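Local coordinates for protein glutamine amido transferase (Methylobacillus flagellatus, PDB 3M3P) that is probably a glutamine amidotransferase, its single chain built around a mixed beta sheet flanked by helices, at residues A116-V121 / D132-F137; E138-T143 / E157-Q162; V151-S156 / A163-D168. One frame throughout, in Å; residues are numbered along the deposited sequence.

Interaction 1 of 3, residues A116-V121 / D132-F137; sequences AWPQHV and DELELF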
loop_
_atom_site.group_PDB
_atom_site.type_symbol
_atom_site.label_atom_id
_atom_site.label_comp_id
_atom_site.label_asym_id
_atom_site.label_seq_id
_atom_site.Cartn_x
_atom_site.Cartn_y
_atom_site.Cartn_z
ATOM N N ALA A 116 10.482 -6.692 10.539
ATOM C CA ALA A 116 10.983 -6.581 9.173
ATOM C C ALA A 116 12.308 -5.819 9.154
ATOM O O ALA A 116 12.636 -5.058 10.069
ATOM C CB ALA A 116 9.934 -5.978 8.240
ATOM N N TRP A 117 13.061 -6.079 8.109
ATOM C CA TRP A 117 14.423 -5.528 7.931
ATOM C C TRP A 117 14.553 -4.960 6.556
ATOM O O TRP A 117 14.332 -5.667 5.568
ATOM C CB TRP A 117 15.479 -6.631 8.183
ATOM C CG TRP A 117 15.397 -7.135 9.570
ATOM C CD1 TRP A 117 16.021 -6.610 10.661
ATOM C CD2 TRP A 117 14.577 -8.179 10.032
ATOM N NE1 TRP A 117 15.644 -7.305 11.798
ATOM C CE2 TRP A 117 14.781 -8.287 11.435
ATOM C CE3 TRP A 117 13.722 -9.053 9.411
ATOM C CZ2 TRP A 117 14.111 -9.260 12.215
ATOM C CZ3 TRP A 117 13.041 -10.030 10.201
ATOM C CH2 TRP A 117 13.253 -10.087 11.572
ATOM N N PRO A 118 14.968 -3.680 6.456
ATOM C CA PRO A 118 15.303 -3.139 5.152
ATOM C C PRO A 118 16.404 -3.980 4.505
ATOM O O PRO A 118 17.322 -4.413 5.189
ATOM C CB PRO A 118 15.776 -1.702 5.477
ATOM C CG PRO A 118 15.039 -1.339 6.736
ATOM C CD PRO A 118 14.971 -2.632 7.499
ATOM N N GLN A 119 16.378 -4.090 3.183
ATOM C CA GLN A 119 17.525 -4.561 2.451
ATOM C C GLN A 119 18.609 -3.512 2.503
ATOM O O GLN A 119 18.300 -2.311 2.612
ATOM C CB GLN A 119 17.139 -4.856 0.998
ATOM C CG GLN A 119 16.231 -6.091 0.812
ATOM C CD GLN A 119 16.844 -7.379 1.173
ATOM O OE1 GLN A 119 16.327 -8.005 2.052
ATOM N NE2 GLN A 119 17.876 -7.861 0.443
ATOM N N HIS A 120 19.853 -3.959 2.492
ATOM C CA HIS A 120 20.997 -3.035 2.626
ATOM C C HIS A 120 21.359 -2.431 1.291
ATOM O O HIS A 120 22.415 -2.762 0.725
ATOM C CB HIS A 120 22.129 -3.785 3.283
ATOM C CG HIS A 120 21.843 -4.153 4.694
ATOM N ND1 HIS A 120 22.787 -4.710 5.526
ATOM C CD2 HIS A 120 20.717 -4.029 5.432
ATOM C CE1 HIS A 120 22.241 -4.916 6.712
ATOM N NE2 HIS A 120 20.998 -4.486 6.693
ATOM N N VAL A 121 20.460 -1.566 0.826
ATOM C CA VAL A 121 20.558 -0.850 -0.426
ATOM C C VAL A 121 20.242 0.632 -0.170
ATOM O O VAL A 121 19.486 0.956 0.728
ATOM C CB VAL A 121 19.667 -1.479 -1.530
ATOM C CG1 VAL A 121 20.180 -2.913 -1.852
ATOM C CG2 VAL A 121 18.178 -1.464 -1.197
ATOM N N ASP A 132 17.487 0.216 10.057
ATOM C CA ASP A 132 17.144 -0.421 11.314
ATOM C C ASP A 132 15.882 -1.300 11.055
ATOM O O ASP A 132 15.075 -1.062 10.156
ATOM C CB ASP A 132 16.767 0.613 12.397
ATOM C CG ASP A 132 17.886 1.549 12.859
ATOM O OD1 ASP A 132 19.027 1.353 12.472
ATOM O OD2 ASP A 132 17.450 2.521 13.619
ATOM N N GLU A 133 15.697 -2.266 11.945
ATOM C CA GLU A 133 14.459 -3.032 12.007
ATOM C C GLU A 133 13.260 -2.163 12.112
ATOM O O GLU A 133 13.255 -1.215 12.897
ATOM C CB GLU A 133 14.528 -3.962 13.209
ATOM C CG GLU A 133 13.301 -4.905 13.355
ATOM C CD GLU A 133 13.364 -5.855 14.545
ATOM O OE1 GLU A 133 14.487 -6.209 14.981
ATOM O OE2 GLU A 133 12.291 -6.251 15.066
ATOM N N LEU A 134 12.214 -2.526 11.379
ATOM C CA LEU A 134 10.899 -1.882 11.407
ATOM C C LEU A 134 9.869 -2.866 11.872
ATOM O O LEU A 134 10.054 -4.074 11.807
ATOM C CB LEU A 134 10.554 -1.372 9.995
ATOM C CG LEU A 134 11.453 -0.263 9.442
ATOM C CD1 LEU A 134 11.144 0.049 7.966
ATOM C CD2 LEU A 134 11.247 1.049 10.214
ATOM N N GLU A 135 8.789 -2.370 12.402
ATOM C CA GLU A 135 7.610 -3.177 12.672
ATOM C C GLU A 135 6.526 -2.846 11.637
ATOM O O GLU A 135 6.201 -1.704 11.388
ATOM C CB GLU A 135 7.106 -2.891 14.104
ATOM C CG GLU A 135 5.707 -3.545 14.339
ATOM C CD GLU A 135 5.327 -3.504 15.790
ATOM O OE1 GLU A 135 4.559 -2.583 16.126
ATOM O OE2 GLU A 135 5.768 -4.344 16.566
ATOM N N LEU A 136 5.977 -3.884 11.014
ATOM C CA LEU A 136 4.963 -3.752 9.970
ATOM C C LEU A 136 3.608 -4.248 10.448
ATOM O O LEU A 136 3.539 -5.202 11.239
ATOM C CB LEU A 136 5.337 -4.535 8.721
ATOM C CG LEU A 136 6.813 -4.421 8.216
ATOM C CD1 LEU A 136 6.998 -5.147 6.891
ATOM C CD2 LEU A 136 7.183 -2.966 8.074
ATOM N N PHE A 137 2.541 -3.635 9.989
ATOM C CA PHE A 137 1.189 -4.168 10.146
ATOM C C PHE A 137 0.813 -4.948 8.902
ATOM O O PHE A 137 0.850 -4.426 7.796
ATOM C CB PHE A 137 0.128 -3.089 10.392
ATOM C CG PHE A 137 -1.200 -3.706 10.780
ATOM C CD1 PHE A 137 -1.377 -4.204 12.038
ATOM C CD2 PHE A 137 -2.188 -3.909 9.826
ATOM C CE1 PHE A 137 -2.598 -4.785 12.397
ATOM C CE2 PHE A 137 -3.386 -4.514 10.162
ATOM C CZ PHE A 137 -3.595 -4.972 11.434
HETATM O O HOH W 1 17.080 -6.533 14.362
#

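Interaction 2 of 3, residues E138-T143 / E157-Q162; sequences EWHYQT and EHCANQ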
loop_
_atom_site.group_PDB
_atom_site.type_symbol
_atom_site.label_atom_id
_atom_site.label_comp_id
_atom_site.label_asym_id
_atom_site.label_seq_id
_atom_site.Cartn_x
_atom_site.Cartn_y
_atom_site.Cartn_z
ATOM N N GLU A 138 0.441 -6.197 9.110
ATOM C CA GLU A 138 0.142 -7.139 8.033
ATOM C C GLU A 138 -1.242 -7.739 8.156
ATOM O O GLU A 138 -1.685 -8.039 9.265
ATOM C CB GLU A 138 1.141 -8.298 8.104
ATOM C CG GLU A 138 2.639 -7.918 7.883
ATOM C CD GLU A 138 3.017 -7.533 6.497
ATOM O OE1 GLU A 138 2.197 -7.551 5.557
ATOM O OE2 GLU A 138 4.239 -7.152 6.415
ATOM N N TRP A 139 -1.859 -8.031 7.019
ATOM C CA TRP A 139 -3.069 -8.873 6.995
ATOM C C TRP A 139 -3.220 -9.395 5.573
ATOM O O TRP A 139 -3.947 -8.864 4.760
ATOM C CB TRP A 139 -4.291 -8.129 7.528
ATOM C CG TRP A 139 -5.459 -9.018 7.845
ATOM C CD1 TRP A 139 -5.882 -10.143 7.161
ATOM C CD2 TRP A 139 -6.389 -8.829 8.895
ATOM N NE1 TRP A 139 -6.998 -10.654 7.759
ATOM C CE2 TRP A 139 -7.329 -9.870 8.832
ATOM C CE3 TRP A 139 -6.499 -7.866 9.909
ATOM C CZ2 TRP A 139 -8.425 -9.946 9.713
ATOM C CZ3 TRP A 139 -7.586 -7.953 10.798
ATOM C CH2 TRP A 139 -8.525 -8.983 10.682
ATOM N N HIS A 140 -2.439 -10.435 5.262
ATOM C CA HIS A 140 -2.360 -10.938 3.885
ATOM C C HIS A 140 -2.042 -12.397 3.819
ATOM O O HIS A 140 -1.391 -12.955 4.691
ATOM C CB HIS A 140 -1.321 -10.160 3.042
ATOM C CG HIS A 140 0.084 -10.490 3.371
ATOM N ND1 HIS A 140 0.874 -11.327 2.591
ATOM C CD2 HIS A 140 0.847 -10.095 4.424
ATOM C CE1 HIS A 140 2.049 -11.456 3.193
ATOM N NE2 HIS A 140 2.060 -10.702 4.288
ATOM N N TYR A 141 -2.533 -13.000 2.733
ATOM C CA TYR A 141 -2.330 -14.405 2.412
ATOM C C TYR A 141 -1.507 -14.647 1.170
ATOM O O TYR A 141 -1.142 -15.796 0.895
ATOM C CB TYR A 141 -3.702 -15.056 2.262
ATOM C CG TYR A 141 -4.535 -15.067 3.514
ATOM C CD1 TYR A 141 -4.446 -16.096 4.431
ATOM C CD2 TYR A 141 -5.443 -14.061 3.777
ATOM C CE1 TYR A 141 -5.214 -16.103 5.592
ATOM C CE2 TYR A 141 -6.233 -14.103 4.932
ATOM C CZ TYR A 141 -6.090 -15.122 5.827
ATOM O OH TYR A 141 -6.897 -15.121 6.929
ATOM N N GLN A 142 -1.285 -13.609 0.375
ATOM C CA GLN A 142 -0.528 -13.756 -0.883
ATOM C C GLN A 142 0.665 -12.819 -0.885
ATOM O O GLN A 142 0.804 -11.937 -0.037
ATOM C CB GLN A 142 -1.450 -13.543 -2.105
ATOM C CG GLN A 142 -2.639 -14.457 -2.097
ATOM C CD GLN A 142 -3.331 -14.517 -3.435
ATOM O OE1 GLN A 142 -3.664 -13.455 -3.989
ATOM N NE2 GLN A 142 -3.572 -15.720 -3.983
ATOM N N THR A 143 1.487 -12.958 -1.915
ATOM C CA THR A 143 2.717 -12.205 -2.043
ATOM C C THR A 143 2.990 -11.865 -3.491
ATOM O O THR A 143 2.678 -12.682 -4.380
ATOM C CB THR A 143 3.947 -12.998 -1.432
ATOM O OG1 THR A 143 5.156 -12.257 -1.616
ATOM C CG2 THR A 143 4.090 -14.383 -2.006
ATOM N N GLU A 157 10.487 -12.399 7.867
ATOM C CA GLU A 157 10.808 -13.814 7.856
ATOM C C GLU A 157 9.893 -14.612 6.959
ATOM O O GLU A 157 10.359 -15.420 6.152
ATOM C CB GLU A 157 10.722 -14.404 9.279
ATOM C CG GLU A 157 10.970 -15.893 9.299
ATOM C CD GLU A 157 11.018 -16.501 10.687
ATOM O OE1 GLU A 157 10.749 -15.790 11.680
ATOM O OE2 GLU A 157 11.349 -17.722 10.676
ATOM N N HIS A 158 8.593 -14.372 7.029
ATOM C CA HIS A 158 7.624 -15.169 6.293
ATOM C C HIS A 158 7.138 -14.560 4.978
ATOM O O HIS A 158 6.303 -15.134 4.290
ATOM C CB HIS A 158 6.422 -15.440 7.215
ATOM C CG HIS A 158 6.777 -16.245 8.402
ATOM N ND1 HIS A 158 7.104 -17.563 8.285
ATOM C CD2 HIS A 158 6.924 -15.901 9.699
ATOM C CE1 HIS A 158 7.431 -18.019 9.483
ATOM N NE2 HIS A 158 7.316 -17.035 10.356
ATOM N N CYS A 159 7.670 -13.395 4.634
ATOM C CA CYS A 159 7.362 -12.747 3.365
ATOM C C CYS A 159 8.554 -11.899 2.984
ATOM O O CYS A 159 8.720 -10.778 3.442
ATOM C CB CYS A 159 6.070 -11.923 3.457
ATOM S SG CYS A 159 5.693 -11.086 1.893
ATOM N N ALA A 160 9.416 -12.445 2.143
ATOM C CA ALA A 160 10.605 -11.731 1.740
ATOM C C ALA A 160 10.257 -10.426 1.035
ATOM O O ALA A 160 10.992 -9.443 1.149
ATOM C CB ALA A 160 11.435 -12.619 0.848
ATOM N N ASN A 161 9.185 -10.393 0.263
ATOM C CA ASN A 161 8.848 -9.274 -0.614
ATOM C C ASN A 161 7.911 -8.292 0.052
ATOM O O ASN A 161 6.715 -8.201 -0.274
ATOM C CB ASN A 161 8.337 -9.837 -1.959
ATOM C CG ASN A 161 9.426 -10.459 -2.723
ATOM O OD1 ASN A 161 10.633 -10.221 -2.414
ATOM N ND2 ASN A 161 9.064 -11.200 -3.744
ATOM N N GLN A 162 8.406 -7.559 1.039
ATOM C CA GLN A 162 7.611 -6.553 1.704
ATOM C C GLN A 162 7.471 -5.231 0.955
ATOM O O GLN A 162 6.420 -4.565 1.069
ATOM C CB GLN A 162 8.046 -6.278 3.147
ATOM C CG GLN A 162 7.933 -7.456 4.052
ATOM C CD GLN A 162 6.512 -7.766 4.436
ATOM O OE1 GLN A 162 5.610 -6.955 4.250
ATOM N NE2 GLN A 162 6.336 -8.893 5.058
HETATM O O HOH W 2 4.579 -9.653 -1.198
HETATM O O HOH W 3 7.669 -12.957 -0.654
#

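Interaction 3 of 3, residues V151-S156 / A163-D168; sequences VHILRS and AYVLDD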
loop_
_atom_site.group_PDB
_atom_site.type_symbol
_atom_site.label_atom_id
_atom_site.label_comp_id
_atom_site.label_asym_id
_atom_site.label_seq_id
_atom_site.Cartn_x
_atom_site.Cartn_y
_atom_site.Cartn_z
ATOM N N VAL A 151 13.598 -2.383 -7.423
ATOM C CA VAL A 151 14.591 -2.637 -6.362
ATOM C C VAL A 151 13.882 -3.066 -5.107
ATOM O O VAL A 151 13.066 -2.330 -4.538
ATOM C CB VAL A 151 15.498 -1.364 -6.087
ATOM C CG1 VAL A 151 16.426 -1.640 -4.909
ATOM C CG2 VAL A 151 16.304 -1.048 -7.366
ATOM N N HIS A 152 14.148 -4.276 -4.651
ATOM C CA HIS A 152 13.673 -4.830 -3.388
ATOM C C HIS A 152 14.292 -4.091 -2.192
ATOM O O HIS A 152 15.497 -3.980 -2.083
ATOM C CB HIS A 152 14.085 -6.293 -3.385
ATOM C CG HIS A 152 13.725 -7.023 -2.141
ATOM N ND1 HIS A 152 14.545 -7.990 -1.612
ATOM C CD2 HIS A 152 12.616 -6.997 -1.380
ATOM C CE1 HIS A 152 13.944 -8.533 -0.553
ATOM N NE2 HIS A 152 12.765 -7.966 -0.399
ATOM N N ILE A 153 13.424 -3.595 -1.292
ATOM C CA ILE A 153 13.921 -2.786 -0.180
ATOM C C ILE A 153 13.542 -3.236 1.234
ATOM O O ILE A 153 14.014 -2.635 2.191
ATOM C CB ILE A 153 13.503 -1.324 -0.352
ATOM C CG1 ILE A 153 11.995 -1.103 -0.312
ATOM C CG2 ILE A 153 14.106 -0.608 -1.639
ATOM C CD1 ILE A 153 11.586 0.383 -0.120
ATOM N N LEU A 154 12.722 -4.268 1.396
ATOM C CA LEU A 154 12.202 -4.649 2.721
ATOM C C LEU A 154 11.745 -6.075 2.708
ATOM O O LEU A 154 11.134 -6.530 1.740
ATOM C CB LEU A 154 11.095 -3.693 3.117
ATOM C CG LEU A 154 10.462 -3.768 4.457
ATOM C CD1 LEU A 154 11.469 -3.439 5.585
ATOM C CD2 LEU A 154 9.218 -2.774 4.522
ATOM N N ARG A 155 12.074 -6.810 3.787
ATOM C CA ARG A 155 11.719 -8.216 3.975
ATOM C C ARG A 155 11.278 -8.535 5.391
ATOM O O ARG A 155 11.703 -7.911 6.335
ATOM C CB ARG A 155 12.914 -9.139 3.624
ATOM C CG ARG A 155 14.182 -8.894 4.437
ATOM C CD ARG A 155 15.188 -9.965 4.208
ATOM N NE ARG A 155 14.887 -10.984 5.171
ATOM C CZ ARG A 155 15.290 -10.984 6.431
ATOM N NH1 ARG A 155 14.835 -11.931 7.285
ATOM N NH2 ARG A 155 16.070 -10.026 6.861
ATOM N N SER A 156 10.461 -9.578 5.521
ATOM C CA SER A 156 10.172 -10.219 6.826
ATOM C C SER A 156 10.504 -11.690 6.726
ATOM O O SER A 156 10.691 -12.228 5.654
ATOM C CB SER A 156 8.698 -10.012 7.220
ATOM O OG SER A 156 7.918 -10.845 6.372
ATOM N N ALA A 163 8.476 -4.774 0.234
ATOM C CA ALA A 163 8.393 -3.470 -0.481
ATOM C C ALA A 163 9.418 -3.468 -1.582
ATOM O O ALA A 163 10.489 -4.133 -1.526
ATOM C CB ALA A 163 8.547 -2.290 0.464
ATOM N N TYR A 164 9.134 -2.711 -2.610
ATOM C CA TYR A 164 10.057 -2.462 -3.708
ATOM C C TYR A 164 9.825 -1.034 -4.186
ATOM O O TYR A 164 8.731 -0.479 -4.000
ATOM C CB TYR A 164 9.839 -3.460 -4.885
ATOM C CG TYR A 164 8.444 -3.416 -5.425
ATOM C CD1 TYR A 164 8.032 -2.437 -6.369
ATOM C CD2 TYR A 164 7.472 -4.263 -4.912
ATOM C CE1 TYR A 164 6.711 -2.337 -6.740
ATOM C CE2 TYR A 164 6.139 -4.184 -5.313
ATOM C CZ TYR A 164 5.775 -3.227 -6.211
ATOM O OH TYR A 164 4.451 -3.074 -6.597
ATOM N N VAL A 165 10.810 -0.473 -4.886
ATOM C CA VAL A 165 10.690 0.824 -5.554
ATOM C C VAL A 165 11.040 0.682 -7.007
ATOM O O VAL A 165 11.939 -0.088 -7.375
ATOM C CB VAL A 165 11.526 1.975 -4.879
ATOM C CG1 VAL A 165 10.895 2.438 -3.521
ATOM C CG2 VAL A 165 13.026 1.598 -4.734
ATOM N N LEU A 166 10.327 1.388 -7.854
ATOM C CA LEU A 166 10.505 1.359 -9.310
ATOM C C LEU A 166 10.755 2.736 -9.850
ATOM O O LEU A 166 9.993 3.668 -9.585
ATOM C CB LEU A 166 9.305 0.737 -9.983
ATOM C CG LEU A 166 9.304 0.587 -11.483
ATOM C CD1 LEU A 166 10.443 -0.335 -11.963
ATOM C CD2 LEU A 166 7.907 0.139 -11.940
ATOM N N ASP A 167 11.845 2.886 -10.603
ATOM C CA ASP A 167 12.131 4.126 -11.389
ATOM C C ASP A 167 12.254 5.361 -10.430
ATOM O O ASP A 167 11.966 6.487 -10.879
ATOM C CB ASP A 167 11.046 4.425 -12.469
ATOM C CG ASP A 167 10.943 3.348 -13.538
ATOM O OD1 ASP A 167 11.990 2.715 -13.755
ATOM O OD2 ASP A 167 9.858 3.204 -14.199
ATOM N N ASP A 168 12.633 5.181 -9.165
ATOM C CA ASP A 168 12.767 6.332 -8.258
ATOM C C ASP A 168 11.443 7.033 -8.048
ATOM O O ASP A 168 11.404 8.206 -7.651
ATOM C CB ASP A 168 13.722 7.376 -8.885
ATOM C CG ASP A 168 14.353 8.285 -7.871
ATOM O OD1 ASP A 168 14.539 7.836 -6.726
ATOM O OD2 ASP A 168 14.713 9.435 -8.257
#

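Interaction 1 of 3, residues A116-V121 / D132-F137
Ala-116 and Leu-134 face each other as a hydrogen-bonded antiparallel pair, in which Ala-116 N donates a hydrogen bond to Leu-134 O at 2.9 Å and Leu-134 N donates one to Ala-116 O. They join neighbouring strands 113-118 and 134-140 in the mixed sheet of this glutamine amidotransferase domain, and helix 122-128 lies in the connection between them. The strands diverge here: their short axes run at 121°. Ala-116 O also receives a CA-H...O contact from Glu-133 CA, 3.3 Å away.

Next to the pair, Ala-116 CB sits tightly against the branch of Leu-136, 3.3 Å from CD1 and also close to CG. Trp-228 of helix 218-237 covers the leucines on this side. Farther along strand 113-118, the Pro-118 ring brings CD to 3.1 Å from Asp-132 O, while its CG touches Leu-134 CD1 more loosely.

Trp-117 and Glu-133 lie side by side and point the same way, indole and carboxylate planes 54° apart. Glu-133 CG, anti to the backbone N (chi1 -177°), lies beside Trp-117 NE1. The carboxylate's OE2 forms a salt bridge with Arg-115. A water in the plane of the indole links the two side chains, accepting from Trp-117 NE1 at 3.0 Å and donating to Glu-133 OE1 at 2.7 Å.

Interaction 2 of 3, residues E138-T143 / E157-Q162
Polar side chains meet first where Glu-138 and Gln-162 reach toward each other tip to tip, joining strand 134-140 of the mixed sheet to segment 157-162, where the hairpin of strands 150-156 and 161-166 turns back. Glu-138 OE2 lies 2.6 Å from Gln-162 OE1 and 3.0 Å from Gln-162 NE2. Carboxylate and amide planes are turned 57° apart. Gln-162 NE2 has firmer partners in Ser-156 OG and Glu-110 OE1.

Sulfur packing comes next. Cys-159 SG lies 3.9 Å from His-140 CE1, approaching the imidazole obliquely, and 3.7 Å from Thr-143 OG1. The ring itself is gripped at both nitrogens: ND1 donates to Gln-142 O at 2.7 Å, and NE2 is hydrogen-bonded to Glu-110 OE1. Trp-139 and His-140 form a classic beta bulge opposite Glu-110.

Two waters make the remaining bridges, both from Thr-143 OG1, which lies anti to its backbone N (chi1 178°). One water accepts from Thr-143 OG1 and donates to Asn-161 O, each bond 2.7 Å; the other donates to Thr-143 OG1 at 2.8 Å and accepts from Asn-161 N at 3.1 Å.

Interaction 3 of 3, residues V151-S156 / A163-D168
Val-151 N donates to Val-165 O at 2.8 Å in an almost straight bond (174°), with the donor in the carbonyl plane, and Val-165 N answers to Val-151 O. This is one hydrogen-bonded pair of an antiparallel beta hairpin, strands 150-156 and 161-166, inside the mixed sheet of the domain. Val-151 O also meets Tyr-164 CA in a CA-H...O contact of 3.1 Å. His-152 and Tyr-164 form the following non-hydrogen-bonded pair; then a beta bulge shifts the register by one, setting Leu-154 opposite Ala-163. At the bulge Ile-153 N donates to Ala-163 O at 3.0 Å, from above the carbonyl plane.

Ile-153 carries much of the apolar contact. Its CG1, between backbone N and carbonyl carbon (chi1 64°), packs 3.7 Å from Ala-163 CB. Ile-171 of strand 170-173 packs against the Ile-153 side chain as well.

The Tyr-164 hydroxyl is hydrogen-bonded to Gly-92 O. His-152 NE2 binds Ala-160 O and, weakly, Leu-154 O, while its ring edge brings CD2 to 3.6 Å from Ala-163 O. Ala-163 CB also rests 3.9 Å from Leu-154 CB.

All three interactions lie in one part of the mixed sheet, with centres about 11 to 14 Å apart. Interaction 1 closes before the other two open, whereas interactions 2 and 3 interlock along the chain, segment 151-156 falling between the two halves of interaction 2. Strand 134-140 passes from interaction 1 into interaction 2, and strand 161-166 is shared by interactions 2 and 3. Strands 113-118 and 150-156 are sheet neighbours, so Trp-117 N and Arg-155 O probably hydrogen-bond between interactions 1 and 3. Ser-156 OG and Gln-162 NE2 similarly join interactions 3 and 2. The hairpin is thus tied to strand 134-140 through strand 113-118, and meets strands 134-140 and 142-144 directly where it turns.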